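Local coordinates for MgGH51 (Meripilus giganteus, PDB 6ZPV), which probably cleaves terminal alpha-L-arabinofuranosyl groups from arabinose-containing glycans, as a fungal GH51 alpha-L-arabinofuranosidase, at residues A[400-405]-A[489-494]; A[214-219]-A[503-508]. All blocks are in the same frame, centred on the assembly; numbering follows the deposited sequence.

Overall arrangement
Both contacts tie the eight-stranded beta/alpha barrel to the polypeptide that follows its last strand, 474-479. Along the chain the order is 214-219, 400-405, 489-494, 503-508, so both segments of contact 1 fall between those of contact 2. Their centres lie about 17 Å apart. A small three-stranded mixed sheet links them: 489-494 lies in the loop between its strands 483-485 and 496-498, and 503-505 is its third strand. Contact 1 sits at the C-terminal end of barrel strand 396-403, beside a bound glycerol; contact 2 packs the sheet's edge strand on helix 211-219. One excursion of chain therefore reaches both the mouth and the outer layer of the barrel.

Contact 1: residues A[400-405]-A[489-494]; sequences HVYQTP and TQWTPD
Trp-491 points the edge of its indole at the face of Tyr-402 in a T-shaped pair. The atom that leads is CZ2, on the six-membered ring, which stands over the middle of the phenol ring; Trp-491 CZ2 comes to 4.0 Å from Tyr-402 CD1 and stays almost as near to CE1 and CG. The two six-membered rings have centroids 5.3 Å apart and planes at 65°, so the indole meets the phenol somewhat tilted from a perfect T.

The two side chains run obliquely to each other. Trp-491 holds CG anti to its own N (chi1 -177°), which throws the indole away from the loop 489-494 and across to the strand. The loop turns back at the cis peptide before Pro-493, whose carbonyl oxygen lies in the indole plane at its edge. Pro-481 also packs on Trp-491, and Asn-26 takes the Trp-491 backbone N-H.

Tyr-402 keeps its hydroxyl for other work: OH is hydrogen-bonded to Glu-429 on the neighbouring strand 424-432 and to a bound glycerol, probably from the crystallisation liquor. No hydrogen bond joins the two rings. The chemistry is thus aromatic C-H against a pi cloud, a contact of shape that, with the bond to Glu-429, probably limits how the phenol can turn and leaves its polar end to a pocket at the barrel mouth, consistent with a place in or near the substrate site.

Contact 2: residues A[214-219]-A[503-508]; sequences AETLAE and VIKSTS
Lys-505 and Glu-219 reach for each other from opposite directions and meet in a salt bridge, with Lys-505 NZ 2.8 Å from Glu-219 OE1 on that oxygen's syn side. Both chains are stretched out. Glu-219 sets CG anti to its backbone N (chi1 176°), while Lys-505 runs fully extended beyond CG, its methylenes crossing Thr-216 with CE packed against both branches, 4.0 Å from Thr-216 CG2 and 3.9 Å from Thr-216 OG1.

That hydroxyl, beside its own N (chi1 -58°), additionally bonds to the Asp-212 carbonyl one turn back. Thr-216 OG1 also meets Val-503 CG1 tip to tip at 3.8 Å and accepts a hydrogen bond from a water, 2.7 Å away; Lys-505 NZ donates to the same water at 3.1 Å. Glu-219 OE2 is bridged to Lys-513, so two lysines share the carboxylate.

A methionine in place of Lys-505 would probably keep some packing on Thr-216 but leave Glu-219 OE1 without its charged mate and the water without its donor.

Ser-506 N-caps helix 507-517 right after the strand. Strand 503-505 lies almost parallel to helix segment 214-219, at 16°, packing a small added sheet on the outer helical layer of a beta/alpha barrel.

Contact 1: residues A[400-405]-A[489-494]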
loop_
_atom_site.group_PDB
_atom_site.type_symbol
_atom_site.label_atom_id
_atom_site.label_comp_id
_atom_site.label_asym_id
_atom_site.label_seq_id
_atom_site.Cartn_x
_atom_site.Cartn_y
_atom_site.Cartn_z
ATOM N N HIS A 400 14.740 -9.125 -3.018
ATOM C CA HIS A 400 14.546 -8.031 -2.053
ATOM C C HIS A 400 15.896 -7.573 -1.527
ATOM O O HIS A 400 16.720 -8.418 -1.201
ATOM C CB HIS A 400 13.704 -8.497 -0.842
ATOM C CG HIS A 400 12.338 -8.985 -1.203
ATOM N ND1 HIS A 400 11.520 -9.589 -0.263
ATOM C CD2 HIS A 400 11.648 -8.965 -2.364
ATOM C CE1 HIS A 400 10.392 -9.917 -0.867
ATOM N NE2 HIS A 400 10.421 -9.559 -2.139
ATOM N N VAL A 401 16.088 -6.274 -1.347
ATOM C CA VAL A 401 17.315 -5.780 -0.669
ATOM C C VAL A 401 17.025 -4.495 0.110
ATOM O O VAL A 401 16.509 -3.517 -0.457
ATOM C CB VAL A 401 18.495 -5.623 -1.643
ATOM C CG1 VAL A 401 18.253 -4.595 -2.743
ATOM C CG2 VAL A 401 19.759 -5.309 -0.862
ATOM N N TYR A 402 17.438 -4.490 1.353
ATOM C CA TYR A 402 17.486 -3.312 2.231
ATOM C C TYR A 402 18.924 -3.070 2.598
ATOM O O TYR A 402 19.615 -3.973 3.087
ATOM C CB TYR A 402 16.611 -3.540 3.455
ATOM C CG TYR A 402 15.154 -3.727 3.108
ATOM C CD1 TYR A 402 14.363 -2.662 2.745
ATOM C CD2 TYR A 402 14.599 -4.981 3.110
ATOM C CE1 TYR A 402 13.039 -2.848 2.388
ATOM C CE2 TYR A 402 13.283 -5.161 2.739
ATOM C CZ TYR A 402 12.487 -4.105 2.368
ATOM O OH TYR A 402 11.149 -4.228 2.054
ATOM N N GLN A 403 19.424 -1.852 2.340
ATOM C CA GLN A 403 20.883 -1.603 2.420
ATOM C C GLN A 403 21.146 -0.132 2.687
ATOM O O GLN A 403 20.210 0.680 2.886
ATOM C CB GLN A 403 21.579 -2.176 1.184
ATOM C CG GLN A 403 22.371 -3.443 1.412
ATOM C CD GLN A 403 23.546 -3.310 2.360
ATOM O OE1 GLN A 403 23.928 -2.188 2.711
ATOM N NE2 GLN A 403 24.114 -4.432 2.806
ATOM N N THR A 404 22.412 0.273 2.686
ATOM C CA THR A 404 22.781 1.666 2.871
ATOM C C THR A 404 22.666 2.415 1.546
ATOM O O THR A 404 22.753 1.827 0.458
ATOM C CB THR A 404 24.223 1.767 3.345
ATOM O OG1 THR A 404 25.099 1.362 2.308
ATOM C CG2 THR A 404 24.534 1.044 4.643
ATOM N N PRO A 405 22.549 3.763 1.613
ATOM C CA PRO A 405 22.595 4.526 0.353
ATOM C C PRO A 405 23.809 4.216 -0.515
ATOM O O PRO A 405 23.724 4.127 -1.745
ATOM C CB PRO A 405 22.549 5.999 0.850
ATOM C CG PRO A 405 21.825 5.906 2.163
ATOM C CD PRO A 405 22.303 4.608 2.806
ATOM N N THR A 489 3.828 3.612 13.416
ATOM C CA THR A 489 4.907 3.138 12.554
ATOM C C THR A 489 5.621 1.909 13.113
ATOM O O THR A 489 6.033 1.945 14.288
ATOM C CB THR A 489 5.898 4.281 12.344
ATOM O OG1 THR A 489 5.249 5.344 11.614
ATOM C CG2 THR A 489 7.106 3.823 11.567
ATOM N N GLN A 490 5.742 0.883 12.295
ATOM C CA GLN A 490 6.517 -0.326 12.602
ATOM C C GLN A 490 7.815 -0.465 11.783
ATOM O O GLN A 490 8.649 -1.258 12.155
ATOM C CB GLN A 490 5.681 -1.578 12.496
ATOM C CG GLN A 490 4.427 -1.571 13.375
ATOM C CD GLN A 490 3.267 -0.758 12.857
ATOM O OE1 GLN A 490 2.939 -0.931 11.687
ATOM N NE2 GLN A 490 2.667 0.079 13.727
ATOM N N TRP A 491 7.967 0.332 10.749
ATOM C CA TRP A 491 9.146 0.246 9.865
ATOM C C TRP A 491 9.402 1.615 9.226
ATOM O O TRP A 491 8.401 2.224 8.799
ATOM C CB TRP A 491 8.934 -0.776 8.771
ATOM C CG TRP A 491 10.067 -1.019 7.832
ATOM C CD1 TRP A 491 10.501 -0.233 6.821
ATOM C CD2 TRP A 491 10.988 -2.131 7.864
ATOM N NE1 TRP A 491 11.541 -0.800 6.154
ATOM C CE2 TRP A 491 11.874 -1.969 6.789
ATOM C CE3 TRP A 491 11.203 -3.196 8.748
ATOM C CZ2 TRP A 491 12.896 -2.893 6.495
ATOM C CZ3 TRP A 491 12.204 -4.130 8.488
ATOM C CH2 TRP A 491 13.036 -3.936 7.377
ATOM N N THR A 492 10.642 2.055 9.151
ATOM C CA THR A 492 11.046 3.229 8.381
ATOM C C THR A 492 12.275 2.830 7.582
ATOM O O THR A 492 12.990 1.895 7.933
ATOM C CB THR A 492 11.370 4.414 9.286
ATOM O OG1 THR A 492 12.563 4.142 10.055
ATOM C CG2 THR A 492 10.231 4.747 10.237
ATOM N N PRO A 493 12.644 3.606 6.558
ATOM C CA PRO A 493 11.854 4.671 5.951
ATOM C C PRO A 493 10.777 4.116 5.003
ATOM O O PRO A 493 10.822 2.966 4.589
ATOM C CB PRO A 493 12.923 5.439 5.158
ATOM C CG PRO A 493 13.848 4.369 4.676
ATOM C CD PRO A 493 13.888 3.383 5.837
ATOM N N ASP A 494 9.811 4.969 4.694
ATOM C CA ASP A 494 8.662 4.631 3.847
ATOM C C ASP A 494 8.485 5.630 2.714
ATOM O O ASP A 494 8.868 6.801 2.878
ATOM C CB ASP A 494 7.416 4.550 4.735
ATOM C CG ASP A 494 7.612 3.601 5.881
ATOM O OD1 ASP A 494 7.654 2.393 5.669
ATOM O OD2 ASP A 494 7.804 4.144 7.065
#

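Contact 2: residues A[214-219]-A[503-508]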
loop_
_atom_site.group_PDB
_atom_site.type_symbol
_atom_site.label_atom_id
_atom_site.label_comp_id
_atom_site.label_asym_id
_atom_site.label_seq_id
_atom_site.Cartn_x
_atom_site.Cartn_y
_atom_site.Cartn_z
ATOM N N ALA A 214 -4.706 7.816 -2.478
ATOM C CA ALA A 214 -4.910 7.128 -3.753
ATOM C C ALA A 214 -4.360 8.000 -4.895
ATOM O O ALA A 214 -3.731 7.490 -5.812
ATOM C CB ALA A 214 -6.384 6.835 -3.959
ATOM N N GLU A 215 -4.677 9.289 -4.873
ATOM C CA GLU A 215 -4.201 10.200 -5.934
ATOM C C GLU A 215 -2.690 10.292 -5.960
ATOM O O GLU A 215 -2.060 10.419 -7.029
ATOM C CB GLU A 215 -4.791 11.559 -5.722
ATOM C CG GLU A 215 -6.292 11.665 -5.951
ATOM C CD GLU A 215 -6.975 12.916 -5.426
ATOM O OE1 GLU A 215 -6.245 13.776 -4.842
ATOM O OE2 GLU A 215 -8.228 12.996 -5.476
ATOM N N THR A 216 -2.050 10.278 -4.782
ATOM C CA THR A 216 -0.581 10.315 -4.676
ATOM C C THR A 216 0.019 9.063 -5.305
ATOM O O THR A 216 1.050 9.162 -6.022
ATOM C CB THR A 216 -0.131 10.510 -3.239
ATOM O OG1 THR A 216 -0.664 11.699 -2.673
ATOM C CG2 THR A 216 1.376 10.533 -3.080
ATOM N N LEU A 217 -0.543 7.894 -5.044
ATOM C CA LEU A 217 -0.042 6.679 -5.672
ATOM C C LEU A 217 -0.204 6.789 -7.164
ATOM O O LEU A 217 0.732 6.439 -7.917
ATOM C CB LEU A 217 -0.808 5.465 -5.112
ATOM C CG LEU A 217 -0.610 5.224 -3.613
ATOM C CD1 LEU A 217 -1.277 3.900 -3.218
ATOM C CD2 LEU A 217 0.801 5.335 -3.150
ATOM N N ALA A 218 -1.346 7.234 -7.650
ATOM C CA ALA A 218 -1.516 7.369 -9.095
ATOM C C ALA A 218 -0.555 8.400 -9.692
ATOM O O ALA A 218 -0.042 8.182 -10.816
ATOM C CB ALA A 218 -2.955 7.689 -9.411
ATOM N N GLU A 219 -0.195 9.432 -8.950
ATOM C CA GLU A 219 0.748 10.504 -9.394
ATOM C C GLU A 219 2.088 9.987 -9.802
ATOM O O GLU A 219 2.758 10.559 -10.667
ATOM C CB GLU A 219 0.925 11.545 -8.223
ATOM C CG GLU A 219 1.893 12.647 -8.402
ATOM C CD GLU A 219 1.979 13.524 -7.194
ATOM O OE1 GLU A 219 0.983 13.600 -6.421
ATOM O OE2 GLU A 219 3.087 14.152 -7.127
ATOM N N VAL A 503 -0.688 14.409 3.503
ATOM C CA VAL A 503 0.269 13.465 2.930
ATOM C C VAL A 503 1.652 14.163 2.785
ATOM O O VAL A 503 1.709 15.359 2.508
ATOM C CB VAL A 503 -0.211 12.951 1.583
ATOM C CG1 VAL A 503 0.796 12.177 0.807
ATOM C CG2 VAL A 503 -1.500 12.174 1.702
ATOM N N ILE A 504 2.701 13.390 2.983
ATOM C CA ILE A 504 4.097 13.804 2.842
ATOM C C ILE A 504 4.718 12.939 1.750
ATOM O O ILE A 504 4.825 11.702 1.926
ATOM C CB ILE A 504 4.859 13.629 4.174
ATOM C CG1 ILE A 504 4.237 14.451 5.295
ATOM C CG2 ILE A 504 6.295 14.081 3.994
ATOM C CD1 ILE A 504 4.028 13.778 6.497
ATOM N N LYS A 505 5.161 13.560 0.676
ATOM C CA LYS A 505 5.819 12.865 -0.437
ATOM C C LYS A 505 7.318 12.924 -0.171
ATOM O O LYS A 505 7.913 13.992 -0.126
ATOM C CB LYS A 505 5.465 13.574 -1.754
ATOM C CG LYS A 505 3.993 13.505 -2.110
ATOM C CD LYS A 505 3.550 14.357 -3.190
ATOM C CE LYS A 505 2.021 14.483 -3.114
ATOM N NZ LYS A 505 1.486 15.253 -4.254
ATOM N N SER A 506 7.941 11.769 -0.005
ATOM C CA SER A 506 9.370 11.685 0.370
ATOM C C SER A 506 10.288 12.043 -0.813
ATOM O O SER A 506 9.913 11.999 -1.985
ATOM C CB SER A 506 9.706 10.326 0.874
ATOM O OG SER A 506 9.747 9.335 -0.159
ATOM N N THR A 507 11.567 12.238 -0.472
ATOM C CA THR A 507 12.613 12.309 -1.511
ATOM C C THR A 507 12.606 11.066 -2.430
ATOM O O THR A 507 12.654 11.198 -3.648
ATOM C CB THR A 507 13.987 12.479 -0.840
ATOM O OG1 THR A 507 14.148 11.382 0.073
ATOM C CG2 THR A 507 14.135 13.805 -0.093
ATOM N N SER A 508 12.488 9.897 -1.798
ATOM C CA SER A 508 12.441 8.658 -2.560
ATOM C C SER A 508 11.195 8.562 -3.446
ATOM O O SER A 508 11.301 8.010 -4.538
ATOM C CB SER A 508 12.564 7.448 -1.610
ATOM O OG SER A 508 13.861 7.407 -1.052
HETATM O O HOH W 1 -1.368 14.053 -3.878
#